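Local atomic coordinates of terminal oxygenase component of carbazole 1,9a-dioxygenase (Nocardioides aromaticivorans, PDB entry 3GCF), a protein that probably dihydroxylates carbazole at its 1 and 9a positions, using electrons passed from a ferredoxin through a Rieske [2Fe-2S] cluster to a mononuclear non-haem iron. Residues Val266-Pro271 with Val367-Leu372; Asp154-Phe159 with Ile285-Tyr290; Phe31-His36 with Gly144-His149. One frame throughout, in Å; residues are numbered along the deposited sequence.

How the contacts relate
Contacts 1 and 2 are buried and reach the same seven-stranded antiparallel sheet: in 266-271, V268 turns to helix 364-376, while W269 turns to P156 and P157 of contact 2. Both are mainly apolar, built from branched side chains and aromatic rings; W369 and Y287 bond their polar ends to Y24 and Q305. Contact 3 lies nearer the surface, at the edge of the six-stranded Rieske sheet, with different chemistry: hydrogen bonds, a water and charged residues join the end of an edge strand to an irregular loop. P271 packs on H34 and H36, tying contact 1 to contact 3. D154 connects contact 2 to contact 3, its carboxylate probably hydrogen-bonded to H34 and H149.

Contact 1. Residues Val266-Pro271 with Val367-Leu372; sequences VSVWLP and VKWRTL
V268 and L270 meet the indole of W369, the broad apolar surface that carries this contact. V268 CG2 lies over one face of the six-membered ring, 4.1 Å from its centroid and 17° off the normal, a CH-pi contact displaced toward the rim. The sister methyl, V268 CG1, reaches W369 CE3 at 3.8 Å; beta-branched valine suits an extended strand and offers both methyls to the ring, one on its face, one beside CE3. L270 arrives obliquely, its CD2 3.9 Å from W369 CZ3. At the far edge, in the ring plane, P271 O comes to 3.7 Å from W369 CH2, where the slightly positive C-H rim suits a carbonyl oxygen. The peptide bond before P271 is cis, a geometry that proline tolerates well.

What sets the indole here is partly an unusual torsion: chi1 of W369 is 145°, well away from a staggered value. Its NE1 is hydrogen-bonded to Y24 OH, which gives the buried polar atom a partner. On the other face of the strand, W269 donates from NE1 to S267 OG at 2.9 Å, and its ring packs on P156 and P157. R370, one residue beyond W369, forms salt bridges with E357 and E182 and touches R78 of a second subunit. Helix 364-376 thus lies against one face of strand 265-269, which is flanked in the sheet by strands 228-231 and 273-277.

Contact 2. Residues Asp154-Phe159 with Ile285-Tyr290; sequences DLPPGF and IQYEFY
F159 meets Y287 edge to face, the principal aromatic interaction here. The ring edge at F159 CD2 stands over the centre of the tyrosine ring, 3.6 Å from Y287 CG, with the two planes at 67°. CG of F159 is anti to the backbone N (chi1 -173°), which carries the ring over Y287 and on toward F289. There the two side chains reach toward each other tip to tip, F159 CE2 lying 3.8 Å from F289 CZ, and the three residues form an aromatic cluster.

Aliphatic contacts fill in around the rings. L155 CD2 sits over the centre of the F159 face and also meets the edge of F289, 3.7 Å from F289 CE2; a branched side chain can serve both rings at once. P156 CB touches the rim of Y287, 4.1 Å from CE1.

The polar atoms look elsewhere. Y287 OH is 3.3 Å from F159 N, but the angle is poor; the hydroxyl is hydrogen-bonded to Q305 instead. P156 to F159 make a type II beta turn, closed by a weak bond from F159 N to P156 O. Proline suits its second position, and G158, with phi 95°, suits the third.

Through F140 of strand 138-143, which touches L155, F159 and F289, the cluster joins the Rieske sheet to the central sheet of the Bet v 1-like catalytic domain.

Contact 3. Residues Phe31-His36 with Gly144-His149; sequences FDNHWH and GDEEPH
N33 reaches across to E146 with its whole side chain. CB lies 3.7 Å from OE1 of E146. CG, anti to the carbonyl carbon and beside the backbone N, swings the amide toward E146 and lies 3.4 Å from E146 CG. At the tip, N33 OD1 accepts a hydrogen bond from E146 N at 3.0 Å, with an N-H...O angle of 162° and the donor tilted from the carbonyl plane. ND2 lies over the carboxylate of E146, the amide and carboxylate planes being stacked 21° apart. An asparagine is just long enough to offer a backbone-like carbonyl to this loop. G144 runs beside that oxygen, and its lack of a CB leaves room for OD1.

N33 and H34 both face I143 of the neighbouring strand 138-143, making a G1 beta bulge at the edge of the Rieske sheet. The first bulge position takes a left-handed backbone (phi 71°), which asparagine adopts more readily than most residues.

The bulge carbonyl N33 O meets the edge of the H149 imidazole, in its plane and 3.1 Å from CE1. The W35 side chain grips the backbone of the same histidine: NE1 donates to H149 O at 2.8 Å, almost straight and in the plane of the indole, whose five-membered ring also turns its edge toward the H149 face in an offset edge-to-face pair. P148 CB packs against W35 CZ2 at 3.7 Å. H34 ND1 and H149 NE2 are probably hydrogen-bonded to OD1 and OD2 of D154 respectively, which would orient both imidazoles. Near the exposed D145, a water donates to D32 OD2 at 2.8 Å and accepts from D145 N; its bond to D145 OD2 is weak, and the water may ease the proximity of the D32 and D145 carboxylates.

Contact 1. Residues Val266-Pro271 with Val367-Leu372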
# COMPACT_ATOMS: atom_id res chain seq x y z
N VAL A 266 -32.04 21.48 -9.01
CA VAL A 266 -31.15 20.37 -8.69
C VAL A 266 -31.71 19.74 -7.43
O VAL A 266 -32.13 20.44 -6.51
CB VAL A 266 -29.69 20.83 -8.46
CG1 VAL A 266 -29.60 21.81 -7.31
CG2 VAL A 266 -28.82 19.61 -8.19
N SER A 267 -31.74 18.41 -7.40
CA SER A 267 -32.28 17.72 -6.24
C SER A 267 -31.60 16.39 -5.99
O SER A 267 -31.03 15.78 -6.89
CB SER A 267 -33.79 17.49 -6.44
OG SER A 267 -34.04 16.77 -7.64
N VAL A 268 -31.67 15.94 -4.74
CA VAL A 268 -31.09 14.67 -4.36
C VAL A 268 -32.17 13.86 -3.64
O VAL A 268 -32.94 14.41 -2.85
CB VAL A 268 -29.85 14.86 -3.44
CG1 VAL A 268 -30.26 15.55 -2.15
CG2 VAL A 268 -29.20 13.52 -3.16
N TRP A 269 -32.23 12.57 -3.94
CA TRP A 269 -33.23 11.69 -3.34
C TRP A 269 -32.60 10.44 -2.75
O TRP A 269 -31.59 9.95 -3.25
CB TRP A 269 -34.26 11.30 -4.41
CG TRP A 269 -34.80 12.49 -5.15
CD1 TRP A 269 -34.15 13.22 -6.10
CD2 TRP A 269 -36.06 13.14 -4.93
NE1 TRP A 269 -34.92 14.30 -6.48
CE2 TRP A 269 -36.09 14.27 -5.77
CE3 TRP A 269 -37.15 12.89 -4.09
CZ2 TRP A 269 -37.19 15.15 -5.81
CZ3 TRP A 269 -38.24 13.76 -4.12
CH2 TRP A 269 -38.24 14.87 -4.98
N LEU A 270 -33.20 9.93 -1.68
CA LEU A 270 -32.69 8.72 -1.04
C LEU A 270 -32.74 7.60 -2.08
O LEU A 270 -33.64 7.57 -2.92
CB LEU A 270 -33.54 8.35 0.18
CG LEU A 270 -33.26 9.15 1.46
CD1 LEU A 270 -34.33 8.87 2.50
CD2 LEU A 270 -31.89 8.76 2.00
N PRO A 271 -31.78 6.66 -2.04
CA PRO A 271 -30.67 6.56 -1.09
C PRO A 271 -29.49 7.49 -1.37
O PRO A 271 -28.47 7.41 -0.68
CB PRO A 271 -30.29 5.09 -1.18
CG PRO A 271 -30.48 4.81 -2.63
CD PRO A 271 -31.81 5.48 -2.93
N VAL A 367 -27.24 20.10 4.42
CA VAL A 367 -27.61 19.81 5.80
C VAL A 367 -29.01 19.18 5.84
O VAL A 367 -29.25 18.26 6.61
CB VAL A 367 -27.61 21.08 6.68
CG1 VAL A 367 -28.22 20.78 8.05
CG2 VAL A 367 -26.19 21.59 6.83
N LYS A 368 -29.92 19.69 5.02
CA LYS A 368 -31.27 19.14 4.98
C LYS A 368 -31.23 17.72 4.46
O LYS A 368 -31.98 16.86 4.92
CB LYS A 368 -32.18 19.99 4.08
CG LYS A 368 -32.50 21.36 4.63
CD LYS A 368 -33.41 22.13 3.69
CE LYS A 368 -33.54 23.58 4.13
NZ LYS A 368 -34.08 23.67 5.50
N TRP A 369 -30.35 17.47 3.49
CA TRP A 369 -30.19 16.14 2.91
C TRP A 369 -29.64 15.16 3.95
O TRP A 369 -30.11 14.03 4.04
CB TRP A 369 -29.27 16.20 1.68
CG TRP A 369 -28.39 14.99 1.51
CD1 TRP A 369 -27.05 14.91 1.77
CD2 TRP A 369 -28.79 13.67 1.10
NE1 TRP A 369 -26.59 13.63 1.56
CE2 TRP A 369 -27.64 12.85 1.16
CE3 TRP A 369 -30.01 13.10 0.71
CZ2 TRP A 369 -27.68 11.48 0.83
CZ3 TRP A 369 -30.04 11.74 0.39
CH2 TRP A 369 -28.88 10.95 0.45
N ARG A 370 -28.65 15.58 4.72
CA ARG A 370 -28.06 14.71 5.73
C ARG A 370 -29.11 14.34 6.77
O ARG A 370 -29.19 13.19 7.20
CB ARG A 370 -26.90 15.41 6.44
CG ARG A 370 -25.71 15.69 5.55
CD ARG A 370 -24.64 16.43 6.33
NE ARG A 370 -23.42 16.62 5.55
CZ ARG A 370 -22.40 17.37 5.95
NH1 ARG A 370 -22.47 18.01 7.11
NH2 ARG A 370 -21.32 17.49 5.19
N THR A 371 -29.90 15.33 7.17
CA THR A 371 -30.94 15.16 8.17
C THR A 371 -32.01 14.19 7.68
O THR A 371 -32.38 13.25 8.39
CB THR A 371 -31.61 16.50 8.48
OG1 THR A 371 -30.62 17.40 8.99
CG2 THR A 371 -32.72 16.33 9.52
N LEU A 372 -32.49 14.41 6.46
CA LEU A 372 -33.50 13.54 5.89
C LEU A 372 -32.98 12.11 5.72
O LEU A 372 -33.71 11.15 5.96
CB LEU A 372 -33.94 14.09 4.53
CG LEU A 372 -34.98 13.26 3.79
CD1 LEU A 372 -36.33 13.36 4.50
CD2 LEU A 372 -35.10 13.75 2.35

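Contact 2. Residues Asp154-Phe159 with Ile285-Tyr290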
# COMPACT_ATOMS: atom_id res chain seq x y z
N ASP A 154 -36.86 4.47 -4.82
CA ASP A 154 -35.45 4.81 -4.66
C ASP A 154 -34.88 5.58 -5.85
O ASP A 154 -33.66 5.57 -6.07
CB ASP A 154 -34.62 3.55 -4.43
CG ASP A 154 -34.96 2.85 -3.13
OD1 ASP A 154 -35.27 3.56 -2.15
OD2 ASP A 154 -34.90 1.61 -3.09
N LEU A 155 -35.75 6.23 -6.60
CA LEU A 155 -35.34 7.01 -7.76
C LEU A 155 -35.99 8.38 -7.74
O LEU A 155 -37.08 8.56 -7.19
CB LEU A 155 -35.75 6.29 -9.05
CG LEU A 155 -35.04 4.97 -9.36
CD1 LEU A 155 -35.72 4.28 -10.56
CD2 LEU A 155 -33.57 5.23 -9.66
N PRO A 156 -35.32 9.39 -8.31
CA PRO A 156 -35.88 10.74 -8.34
C PRO A 156 -37.12 10.73 -9.23
O PRO A 156 -37.22 9.91 -10.14
CB PRO A 156 -34.76 11.58 -8.95
CG PRO A 156 -33.51 10.81 -8.62
CD PRO A 156 -33.94 9.38 -8.84
N PRO A 157 -38.08 11.62 -8.98
CA PRO A 157 -39.27 11.62 -9.84
C PRO A 157 -38.84 11.92 -11.27
O PRO A 157 -37.91 12.70 -11.50
CB PRO A 157 -40.12 12.75 -9.26
CG PRO A 157 -39.74 12.75 -7.80
CD PRO A 157 -38.24 12.57 -7.86
N GLY A 158 -39.50 11.30 -12.24
CA GLY A 158 -39.17 11.53 -13.64
C GLY A 158 -38.20 10.54 -14.26
O GLY A 158 -38.17 10.39 -15.48
N PHE A 159 -37.41 9.85 -13.44
CA PHE A 159 -36.44 8.89 -13.97
C PHE A 159 -37.10 7.78 -14.79
O PHE A 159 -36.61 7.40 -15.85
CB PHE A 159 -35.62 8.28 -12.83
CG PHE A 159 -34.49 7.40 -13.29
CD1 PHE A 159 -34.72 6.07 -13.66
CD2 PHE A 159 -33.19 7.90 -13.38
CE1 PHE A 159 -33.67 5.25 -14.10
CE2 PHE A 159 -32.13 7.09 -13.82
CZ PHE A 159 -32.38 5.76 -14.18
N ILE A 285 -31.80 15.85 -19.07
CA ILE A 285 -31.82 15.85 -17.61
C ILE A 285 -30.69 14.91 -17.20
O ILE A 285 -30.50 13.85 -17.82
CB ILE A 285 -33.17 15.34 -17.07
CG1 ILE A 285 -34.25 16.40 -17.31
CG2 ILE A 285 -33.05 15.03 -15.57
CD1 ILE A 285 -35.63 16.00 -16.79
N GLN A 286 -29.91 15.30 -16.20
CA GLN A 286 -28.80 14.47 -15.74
C GLN A 286 -29.02 13.87 -14.36
O GLN A 286 -29.35 14.57 -13.40
CB GLN A 286 -27.49 15.28 -15.71
CG GLN A 286 -26.25 14.45 -15.36
CD GLN A 286 -24.94 15.13 -15.76
OE1 GLN A 286 -24.84 15.72 -16.84
NE2 GLN A 286 -23.93 15.02 -14.90
N TYR A 287 -28.84 12.56 -14.27
CA TYR A 287 -29.00 11.85 -13.01
C TYR A 287 -27.64 11.33 -12.59
O TYR A 287 -26.81 10.98 -13.43
CB TYR A 287 -29.96 10.66 -13.19
CG TYR A 287 -31.39 11.05 -13.53
CD1 TYR A 287 -32.26 11.53 -12.54
CD2 TYR A 287 -31.86 10.96 -14.84
CE1 TYR A 287 -33.58 11.90 -12.85
CE2 TYR A 287 -33.18 11.33 -15.16
CZ TYR A 287 -34.02 11.80 -14.17
OH TYR A 287 -35.32 12.16 -14.49
N GLU A 288 -27.40 11.27 -11.28
CA GLU A 288 -26.13 10.77 -10.78
C GLU A 288 -26.36 9.88 -9.58
O GLU A 288 -27.19 10.18 -8.71
CB GLU A 288 -25.20 11.93 -10.40
CG GLU A 288 -24.94 12.93 -11.52
CD GLU A 288 -23.72 13.80 -11.28
OE1 GLU A 288 -23.39 14.07 -10.11
OE2 GLU A 288 -23.09 14.21 -12.27
N PHE A 289 -25.63 8.77 -9.54
CA PHE A 289 -25.70 7.83 -8.43
C PHE A 289 -24.29 7.72 -7.87
O PHE A 289 -23.31 7.88 -8.61
CB PHE A 289 -26.17 6.45 -8.89
CG PHE A 289 -27.53 6.44 -9.54
CD1 PHE A 289 -27.71 6.93 -10.82
CD2 PHE A 289 -28.62 5.90 -8.87
CE1 PHE A 289 -28.96 6.89 -11.44
CE2 PHE A 289 -29.88 5.85 -9.47
CZ PHE A 289 -30.05 6.35 -10.76
N TYR A 290 -24.17 7.46 -6.58
CA TYR A 290 -22.87 7.35 -5.94
C TYR A 290 -22.91 6.12 -5.04
O TYR A 290 -22.93 6.23 -3.82
CB TYR A 290 -22.59 8.62 -5.12
CG TYR A 290 -23.01 9.91 -5.82
CD1 TYR A 290 -24.33 10.34 -5.78
CD2 TYR A 290 -22.08 10.68 -6.53
CE1 TYR A 290 -24.73 11.53 -6.42
CE2 TYR A 290 -22.46 11.87 -7.17
CZ TYR A 290 -23.79 12.28 -7.11
OH TYR A 290 -24.18 13.46 -7.72

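Contact 3. Residues Phe31-His36 with Gly144-His149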
# COMPACT_ATOMS: atom_id res chain seq x y z
N PHE A 31 -26.55 3.24 2.57
CA PHE A 31 -27.85 2.90 3.12
C PHE A 31 -28.34 1.67 2.39
O PHE A 31 -28.53 1.70 1.17
CB PHE A 31 -28.85 4.04 2.92
CG PHE A 31 -28.66 5.20 3.85
CD1 PHE A 31 -28.84 5.05 5.22
CD2 PHE A 31 -28.29 6.45 3.36
CE1 PHE A 31 -28.66 6.12 6.10
CE2 PHE A 31 -28.11 7.53 4.23
CZ PHE A 31 -28.29 7.36 5.60
N ASP A 32 -28.53 0.56 3.10
CA ASP A 32 -29.01 -0.64 2.45
C ASP A 32 -30.53 -0.75 2.61
O ASP A 32 -31.15 0.11 3.25
CB ASP A 32 -28.27 -1.89 2.96
CG ASP A 32 -28.46 -2.14 4.44
OD1 ASP A 32 -28.57 -1.17 5.21
OD2 ASP A 32 -28.48 -3.32 4.83
N ASN A 33 -31.10 -1.80 2.04
CA ASN A 33 -32.55 -1.99 2.03
C ASN A 33 -33.08 -0.93 1.07
O ASN A 33 -34.13 -0.33 1.28
CB ASN A 33 -33.15 -1.84 3.43
CG ASN A 33 -32.98 -3.10 4.27
OD1 ASN A 33 -33.01 -4.22 3.75
ND2 ASN A 33 -32.80 -2.92 5.57
N HIS A 34 -32.31 -0.73 -0.00
CA HIS A 34 -32.62 0.22 -1.07
C HIS A 34 -32.10 -0.38 -2.37
O HIS A 34 -31.19 -1.22 -2.36
CB HIS A 34 -31.90 1.55 -0.86
CG HIS A 34 -32.52 2.44 0.18
ND1 HIS A 34 -33.67 3.16 -0.05
CD2 HIS A 34 -32.14 2.73 1.45
CE1 HIS A 34 -33.97 3.86 1.04
NE2 HIS A 34 -33.06 3.62 1.96
N TRP A 35 -32.67 0.05 -3.49
CA TRP A 35 -32.20 -0.39 -4.79
C TRP A 35 -31.01 0.51 -5.12
O TRP A 35 -31.00 1.69 -4.77
CB TRP A 35 -33.27 -0.20 -5.85
CG TRP A 35 -34.42 -1.15 -5.78
CD1 TRP A 35 -35.62 -0.94 -5.16
CD2 TRP A 35 -34.50 -2.45 -6.38
NE1 TRP A 35 -36.44 -2.03 -5.34
CE2 TRP A 35 -35.77 -2.97 -6.08
CE3 TRP A 35 -33.60 -3.22 -7.13
CZ2 TRP A 35 -36.18 -4.24 -6.52
CZ3 TRP A 35 -34.01 -4.48 -7.57
CH2 TRP A 35 -35.29 -4.98 -7.26
N HIS A 36 -30.01 -0.06 -5.80
CA HIS A 36 -28.82 0.68 -6.21
C HIS A 36 -28.41 0.18 -7.59
O HIS A 36 -28.51 -1.01 -7.87
CB HIS A 36 -27.65 0.44 -5.24
CG HIS A 36 -27.81 1.09 -3.91
ND1 HIS A 36 -27.64 2.45 -3.72
CD2 HIS A 36 -28.11 0.58 -2.69
CE1 HIS A 36 -27.82 2.74 -2.44
NE2 HIS A 36 -28.12 1.62 -1.80
N GLY A 144 -29.67 -5.55 0.89
CA GLY A 144 -30.27 -5.50 2.21
C GLY A 144 -30.96 -6.81 2.57
O GLY A 144 -31.10 -7.68 1.72
N ASP A 145 -31.39 -6.93 3.82
CA ASP A 145 -32.05 -8.15 4.27
C ASP A 145 -33.56 -8.15 4.08
O ASP A 145 -34.18 -9.22 4.04
CB ASP A 145 -31.75 -8.39 5.76
CG ASP A 145 -30.27 -8.54 6.03
OD1 ASP A 145 -29.61 -9.38 5.38
OD2 ASP A 145 -29.75 -7.80 6.91
N GLU A 146 -34.17 -6.98 3.97
CA GLU A 146 -35.62 -6.89 3.80
C GLU A 146 -36.05 -7.33 2.41
O GLU A 146 -35.23 -7.50 1.51
CB GLU A 146 -36.11 -5.46 4.02
CG GLU A 146 -35.70 -4.83 5.33
CD GLU A 146 -36.28 -3.43 5.49
OE1 GLU A 146 -36.62 -2.81 4.46
OE2 GLU A 146 -36.39 -2.95 6.64
N GLU A 147 -37.36 -7.53 2.24
CA GLU A 147 -37.88 -7.89 0.94
C GLU A 147 -37.85 -6.59 0.16
O GLU A 147 -38.04 -5.51 0.72
CB GLU A 147 -39.32 -8.39 1.04
CG GLU A 147 -39.54 -9.52 2.03
CD GLU A 147 -40.89 -10.19 1.85
OE1 GLU A 147 -41.90 -9.47 1.70
OE2 GLU A 147 -40.94 -11.44 1.87
N PRO A 148 -37.61 -6.67 -1.15
CA PRO A 148 -37.57 -5.44 -1.94
C PRO A 148 -38.90 -4.72 -2.06
O PRO A 148 -39.96 -5.34 -2.10
CB PRO A 148 -37.05 -5.92 -3.29
CG PRO A 148 -37.60 -7.32 -3.38
CD PRO A 148 -37.36 -7.86 -1.99
N HIS A 149 -38.84 -3.39 -2.09
CA HIS A 149 -40.03 -2.57 -2.25
C HIS A 149 -39.95 -2.06 -3.69
O HIS A 149 -39.01 -2.41 -4.42
CB HIS A 149 -40.02 -1.39 -1.27
CG HIS A 149 -38.71 -0.66 -1.21
ND1 HIS A 149 -37.78 -0.89 -0.22
CD2 HIS A 149 -38.16 0.25 -2.04
CE1 HIS A 149 -36.71 -0.15 -0.44
NE2 HIS A 149 -36.91 0.55 -1.55
O HOH W 1 -30.01 -5.34 5.93